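CRISPR-associated endoribonuclease Cas6 1 (Methanocaldococcus jannaschii DSM 2661, PDB 5YI6) probably cleaves CRISPR precursor transcripts within their repeats as a metal-independent endoribonuclease, releasing the crRNAs used in adaptive antiviral defence. Local coordinates at residues His23-His36 / Tyr49-Gln61. Residues are numbered along the deposited sequence; the frame is centred on the assembly and turned at random.
With PO4 (phosphate ion), chain I.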
loop_
_atom_site.group_PDB
_atom_site.type_symbol
_atom_site.label_atom_id
_atom_site.label_comp_id
_atom_site.label_asym_id
_atom_site.label_seq_id
_atom_site.Cartn_x
_atom_site.Cartn_y
_atom_site.Cartn_z
ATOM N N HIS A 23 4.055 -11.270 -7.035
ATOM C CA HIS A 23 4.985 -10.989 -5.947
ATOM C C HIS A 23 4.337 -10.331 -4.730
ATOM O O HIS A 23 4.974 -10.314 -3.681
ATOM C CB HIS A 23 6.138 -10.078 -6.408
ATOM C CG HIS A 23 5.744 -8.654 -6.615
ATOM N ND1 HIS A 23 5.314 -8.171 -7.836
ATOM C CD2 HIS A 23 5.749 -7.592 -5.770
ATOM C CE1 HIS A 23 5.040 -6.882 -7.722
ATOM N NE2 HIS A 23 5.287 -6.508 -6.477
ATOM N N GLN A 24 3.158 -9.710 -4.858
ATOM C CA GLN A 24 2.675 -8.879 -3.742
ATOM C C GLN A 24 2.587 -9.684 -2.451
ATOM O O GLN A 24 2.938 -9.191 -1.377
ATOM C CB GLN A 24 1.316 -8.256 -4.069
ATOM C CG GLN A 24 0.904 -7.062 -3.130
ATOM C CD GLN A 24 0.449 -7.477 -1.753
ATOM O OE1 GLN A 24 -0.109 -8.582 -1.564
ATOM N NE2 GLN A 24 0.667 -6.586 -0.759
ATOM N N TYR A 25 2.092 -10.921 -2.533
ATOM C CA TYR A 25 1.940 -11.754 -1.333
ATOM C C TYR A 25 3.277 -11.961 -0.612
ATOM O O TYR A 25 3.365 -11.871 0.640
ATOM C CB TYR A 25 1.319 -13.076 -1.760
ATOM C CG TYR A 25 1.190 -14.111 -0.674
ATOM C CD1 TYR A 25 0.191 -14.009 0.274
ATOM C CD2 TYR A 25 2.049 -15.206 -0.624
ATOM C CE1 TYR A 25 0.050 -14.965 1.263
ATOM C CE2 TYR A 25 1.910 -16.175 0.356
ATOM C CZ TYR A 25 0.908 -16.039 1.303
ATOM O OH TYR A 25 0.731 -16.988 2.293
ATOM N N TYR A 26 4.342 -12.217 -1.388
ATOM C CA TYR A 26 5.678 -12.413 -0.814
ATOM C C TYR A 26 6.285 -11.116 -0.323
ATOM O O TYR A 26 7.024 -11.110 0.678
ATOM C CB TYR A 26 6.593 -13.069 -1.855
ATOM C CG TYR A 26 5.952 -14.344 -2.313
ATOM C CD1 TYR A 26 6.046 -15.489 -1.541
ATOM C CD2 TYR A 26 5.214 -14.398 -3.496
ATOM C CE1 TYR A 26 5.433 -16.667 -1.933
ATOM C CE2 TYR A 26 4.594 -15.586 -3.901
ATOM C CZ TYR A 26 4.716 -16.708 -3.110
ATOM O OH TYR A 26 4.112 -17.881 -3.486
ATOM N N LEU A 27 5.988 -10.013 -1.013
ATOM C CA LEU A 27 6.423 -8.704 -0.552
ATOM C C LEU A 27 5.805 -8.387 0.806
ATOM O O LEU A 27 6.495 -7.970 1.741
ATOM C CB LEU A 27 6.014 -7.649 -1.600
ATOM C CG LEU A 27 6.155 -6.184 -1.175
ATOM C CD1 LEU A 27 7.662 -5.801 -0.917
ATOM C CD2 LEU A 27 5.555 -5.260 -2.256
ATOM N N ALA A 28 4.495 -8.617 0.930
ATOM C CA ALA A 28 3.791 -8.336 2.181
ATOM C C ALA A 28 4.379 -9.150 3.306
ATOM O O ALA A 28 4.585 -8.635 4.407
ATOM C CB ALA A 28 2.283 -8.674 2.046
ATOM N N SER A 29 4.637 -10.445 3.048
ATOM C CA SER A 29 5.295 -11.282 4.053
ATOM C C SER A 29 6.675 -10.724 4.430
ATOM O O SER A 29 7.048 -10.700 5.608
ATOM C CB SER A 29 5.424 -12.719 3.514
ATOM O OG SER A 29 6.162 -13.524 4.404
ATOM N N ALA A 30 7.452 -10.282 3.444
ATOM C CA ALA A 30 8.791 -9.760 3.745
ATOM C C ALA A 30 8.718 -8.507 4.611
ATOM O O ALA A 30 9.501 -8.341 5.556
ATOM C CB ALA A 30 9.539 -9.454 2.442
ATOM N N ILE A 31 7.774 -7.619 4.303
ATOM C CA ILE A 31 7.652 -6.383 5.085
ATOM C C ILE A 31 7.222 -6.714 6.510
ATOM O O ILE A 31 7.777 -6.183 7.489
ATOM C CB ILE A 31 6.675 -5.409 4.402
ATOM C CG1 ILE A 31 7.268 -4.872 3.071
ATOM C CG2 ILE A 31 6.268 -4.276 5.372
ATOM C CD1 ILE A 31 8.591 -4.127 3.245
ATOM N N TYR A 32 6.201 -7.578 6.639
ATOM C CA TYR A 32 5.787 -8.019 7.974
ATOM C C TYR A 32 6.978 -8.577 8.757
ATOM O O TYR A 32 7.191 -8.237 9.932
ATOM C CB TYR A 32 4.680 -9.062 7.839
ATOM C CG TYR A 32 4.202 -9.576 9.190
ATOM C CD1 TYR A 32 3.098 -9.004 9.819
ATOM C CD2 TYR A 32 4.886 -10.593 9.846
ATOM C CE1 TYR A 32 2.663 -9.461 11.091
ATOM C CE2 TYR A 32 4.471 -11.040 11.112
ATOM C CZ TYR A 32 3.354 -10.476 11.709
ATOM O OH TYR A 32 2.961 -10.920 12.958
ATOM N N ASN A 33 7.776 -9.444 8.116
ATOM C CA ASN A 33 8.881 -10.083 8.807
ATOM C C ASN A 33 9.943 -9.087 9.225
ATOM O O ASN A 33 10.535 -9.268 10.294
ATOM C CB ASN A 33 9.491 -11.216 7.944
ATOM C CG ASN A 33 8.514 -12.394 7.770
ATOM O OD1 ASN A 33 7.514 -12.487 8.483
ATOM N ND2 ASN A 33 8.777 -13.261 6.788
ATOM N N LYS A 34 10.184 -8.023 8.434
ATOM C CA LYS A 34 11.127 -6.988 8.874
ATOM C C LYS A 34 10.596 -6.277 10.112
ATOM O O LYS A 34 11.315 -6.086 11.095
ATOM C CB LYS A 34 11.378 -5.943 7.772
ATOM C CG LYS A 34 12.044 -6.490 6.484
ATOM C CD LYS A 34 13.407 -7.090 6.813
ATOM C CE LYS A 34 14.181 -7.375 5.495
ATOM N NZ LYS A 34 15.478 -8.068 5.756
ATOM N N ILE A 35 9.333 -5.845 10.063
ATOM C CA ILE A 35 8.767 -5.082 11.189
ATOM C C ILE A 35 8.796 -5.901 12.485
ATOM O O ILE A 35 9.048 -5.359 13.577
ATOM C CB ILE A 35 7.335 -4.629 10.825
ATOM C CG1 ILE A 35 7.400 -3.515 9.755
ATOM C CG2 ILE A 35 6.563 -4.138 12.068
ATOM C CD1 ILE A 35 6.022 -3.224 9.110
ATOM N N HIS A 36 8.555 -7.207 12.391
ATOM C CA HIS A 36 8.480 -8.066 13.564
ATOM C C HIS A 36 9.778 -8.829 13.823
ATOM O O HIS A 36 9.808 -9.740 14.665
ATOM C CB HIS A 36 7.295 -9.006 13.431
ATOM C CG HIS A 36 5.989 -8.274 13.372
ATOM N ND1 HIS A 36 5.501 -7.699 12.217
ATOM C CD2 HIS A 36 5.102 -7.963 14.349
ATOM C CE1 HIS A 36 4.347 -7.101 12.478
ATOM N NE2 HIS A 36 4.091 -7.239 13.767
ATOM N N TYR A 49 5.444 -0.469 17.589
ATOM C CA TYR A 49 4.686 -0.509 16.342
ATOM C C TYR A 49 4.368 -1.931 15.893
ATOM O O TYR A 49 4.060 -2.140 14.722
ATOM C CB TYR A 49 5.458 0.236 15.232
ATOM C CG TYR A 49 5.647 1.689 15.544
ATOM C CD1 TYR A 49 4.600 2.604 15.346
ATOM C CD2 TYR A 49 6.848 2.158 16.080
ATOM C CE1 TYR A 49 4.773 3.949 15.646
ATOM C CE2 TYR A 49 7.015 3.489 16.386
ATOM C CZ TYR A 49 5.973 4.378 16.162
ATOM O OH TYR A 49 6.149 5.702 16.465
ATOM N N GLN A 50 4.417 -2.919 16.801
ATOM C CA GLN A 50 4.213 -4.304 16.408
ATOM C C GLN A 50 2.774 -4.598 16.020
ATOM O O GLN A 50 2.516 -5.576 15.303
ATOM C CB GLN A 50 4.661 -5.232 17.555
ATOM C CG GLN A 50 6.148 -5.118 17.859
ATOM C CD GLN A 50 6.980 -5.513 16.642
ATOM O OE1 GLN A 50 7.038 -6.688 16.295
ATOM N NE2 GLN A 50 7.609 -4.532 15.987
ATOM N N LYS A 51 1.828 -3.774 16.467
ATOM C CA LYS A 51 0.431 -3.927 16.089
ATOM C C LYS A 51 -0.065 -2.715 15.314
ATOM O O LYS A 51 -1.272 -2.513 15.180
ATOM C CB LYS A 51 -0.427 -4.150 17.336
ATOM C CG LYS A 51 0.019 -5.400 18.085
ATOM C CD LYS A 51 -0.823 -5.645 19.323
ATOM C CE LYS A 51 -0.429 -6.943 20.035
ATOM N NZ LYS A 51 -0.704 -8.163 19.226
ATOM N N PHE A 52 0.850 -1.900 14.817
ATOM C CA PHE A 52 0.483 -0.658 14.140
ATOM C C PHE A 52 -0.021 -0.947 12.738
ATOM O O PHE A 52 0.679 -1.597 11.962
ATOM C CB PHE A 52 1.706 0.255 14.091
ATOM C CG PHE A 52 1.454 1.549 13.388
ATOM C CD1 PHE A 52 0.603 2.512 13.968
ATOM C CD2 PHE A 52 2.061 1.824 12.156
ATOM C CE1 PHE A 52 0.351 3.721 13.311
ATOM C CE2 PHE A 52 1.825 3.026 11.506
ATOM C CZ PHE A 52 0.987 3.987 12.087
ATOM N N LYS A 53 -1.233 -0.472 12.391
ATOM C CA LYS A 53 -1.789 -0.821 11.088
ATOM C C LYS A 53 -2.101 0.377 10.192
ATOM O O LYS A 53 -2.640 0.185 9.097
ATOM C CB LYS A 53 -3.015 -1.707 11.277
ATOM C CG LYS A 53 -2.623 -3.073 11.874
ATOM C CD LYS A 53 -3.761 -4.069 11.790
ATOM C CE LYS A 53 -3.294 -5.476 12.122
ATOM N NZ LYS A 53 -4.331 -6.482 11.719
ATOM N N PHE A 54 -1.705 1.593 10.581
ATOM C CA PHE A 54 -2.021 2.795 9.798
ATOM C C PHE A 54 -0.852 3.184 8.905
ATOM O O PHE A 54 -0.242 4.231 9.072
ATOM C CB PHE A 54 -2.416 3.939 10.731
ATOM C CG PHE A 54 -3.657 3.614 11.515
ATOM C CD1 PHE A 54 -4.899 3.616 10.888
ATOM C CD2 PHE A 54 -3.568 3.274 12.872
ATOM C CE1 PHE A 54 -6.072 3.277 11.606
ATOM C CE2 PHE A 54 -4.735 2.961 13.593
ATOM C CZ PHE A 54 -5.975 2.965 12.968
ATOM N N PHE A 55 -0.540 2.289 7.962
ATOM C CA PHE A 55 0.471 2.566 6.944
ATOM C C PHE A 55 0.134 1.710 5.737
ATOM O O PHE A 55 -0.676 0.777 5.823
ATOM C CB PHE A 55 1.907 2.296 7.427
ATOM C CG PHE A 55 2.261 0.832 7.613
ATOM C CD1 PHE A 55 2.952 0.120 6.607
ATOM C CD2 PHE A 55 1.901 0.160 8.771
ATOM C CE1 PHE A 55 3.273 -1.246 6.776
ATOM C CE2 PHE A 55 2.221 -1.201 8.962
ATOM C CZ PHE A 55 2.913 -1.909 7.952
ATOM N N THR A 56 0.749 2.035 4.605
ATOM C CA THR A 56 0.538 1.225 3.403
ATOM C C THR A 56 1.843 1.147 2.612
ATOM O O THR A 56 2.808 1.838 2.915
ATOM C CB THR A 56 -0.603 1.781 2.520
ATOM O OG1 THR A 56 -0.849 0.870 1.425
ATOM C CG2 THR A 56 -0.261 3.229 1.966
ATOM N N PHE A 57 1.879 0.262 1.600
ATOM C CA PHE A 57 3.004 0.258 0.701
ATOM C C PHE A 57 2.523 -0.233 -0.659
ATOM O O PHE A 57 1.438 -0.829 -0.795
ATOM C CB PHE A 57 4.197 -0.567 1.239
ATOM C CG PHE A 57 3.841 -1.970 1.706
ATOM C CD1 PHE A 57 3.976 -3.068 0.838
ATOM C CD2 PHE A 57 3.444 -2.192 3.039
ATOM C CE1 PHE A 57 3.671 -4.372 1.288
ATOM C CE2 PHE A 57 3.115 -3.482 3.493
ATOM C CZ PHE A 57 3.251 -4.578 2.618
ATOM N N SER A 58 3.339 0.044 -1.662
ATOM C CA SER A 58 2.969 -0.216 -3.051
ATOM C C SER A 58 3.411 -1.626 -3.458
ATOM O O SER A 58 4.078 -2.341 -2.712
ATOM C CB SER A 58 3.647 0.828 -3.964
ATOM O OG SER A 58 5.050 0.580 -4.029
ATOM N N LEU A 59 3.025 -2.023 -4.681
ATOM C CA LEU A 59 3.727 -3.095 -5.364
ATOM C C LEU A 59 5.146 -2.625 -5.698
ATOM O O LEU A 59 5.420 -1.422 -5.741
ATOM C CB LEU A 59 3.017 -3.463 -6.659
ATOM C CG LEU A 59 1.508 -3.713 -6.591
ATOM C CD1 LEU A 59 0.951 -3.957 -8.005
ATOM C CD2 LEU A 59 1.297 -4.869 -5.727
ATOM N N LEU A 60 6.019 -3.583 -6.023
ATOM C CA LEU A 60 7.345 -3.222 -6.541
ATOM C C LEU A 60 7.179 -2.579 -7.905
ATOM O O LEU A 60 6.489 -3.116 -8.775
ATOM C CB LEU A 60 8.246 -4.464 -6.630
ATOM C CG LEU A 60 8.655 -5.063 -5.268
ATOM C CD1 LEU A 60 9.307 -6.465 -5.410
ATOM C CD2 LEU A 60 9.610 -4.110 -4.476
ATOM N N GLN A 61 7.775 -1.412 -8.088
ATOM C CA GLN A 61 7.657 -0.682 -9.340
ATOM C C GLN A 61 8.956 -0.804 -10.119
ATOM O O GLN A 61 10.036 -0.622 -9.557
ATOM C CB GLN A 61 7.376 0.808 -9.092
ATOM C CG GLN A 61 6.137 1.064 -8.161
ATOM C CD GLN A 61 4.801 0.764 -8.821
ATOM O OE1 GLN A 61 4.539 1.242 -9.927
ATOM N NE2 GLN A 61 3.924 -0.013 -8.134
HETATM P P PO4 I . 14.650 -10.863 8.553
HETATM O O1 PO4 I . 13.195 -10.526 8.279
HETATM O O2 PO4 I . 14.740 -12.300 9.027
HETATM O O3 PO4 I . 15.225 -9.973 9.643
HETATM O O4 PO4 I . 15.448 -10.705 7.270
#
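Ile31 lies over one face of the Phe57 ring, its CG1 4.2 Å from the ring centroid and displaced toward the rim, in a CH-pi contact. The edge of the same ring meets the backbone of Ala28, Phe57 CZ lying 3.8 Å from Ala28 CA, while Leu27 CG approaches Phe57 CE1 obliquely. With CG of Phe57 between its own backbone N and carbonyl carbon (chi1 50°), the ring stands up from strand 56-57 against the helix. Two residues back, Phe55 repeats the same rotamer; its edge faces Ile31 CG2, and Ile35 CD1 comes obliquely to within 3.6 Å of its CZ. Phe90 and Phe94 of helix 88-101 also pack against Ile35.

Hydrogen bonds close both ends of the apolar interface. At the start of helix 23-35, the backbone N of Leu60 donates to NE2 of His23 (3.0 Å), 23° out of the imidazole plane. Pro20 O engages ND1, so both ring nitrogens are bonded and the rotation of the ring is fixed. At the far end, the bent Gln50 chain (chi2 -61°) brings its NE2 to Ile35 O (2.9 Å) from above the carbonyl plane; NE2 also bonds Leu46 O. Gln50 O accepts from His36 NE2 (2.8 Å) on an in-plane lone pair. His36 ND1 donates to Tyr32 O; two donating nitrogens are consistent with an imidazolium. The His36 and Tyr32 rings lie face over face, Tyr32 CZ 3.5 Å above the His36 ring plane.

The arrangement is the helix and following strand of a beta-alpha-beta unit in the N-terminal ferredoxin-like (RAMP) domain of Cas6: helix 23-35 runs alongside, and antiparallel to, outermost strand 56-57, and its last turns carry Tyr32, the probable proton acceptor, into a site that by similarity also includes His47 and Lys53.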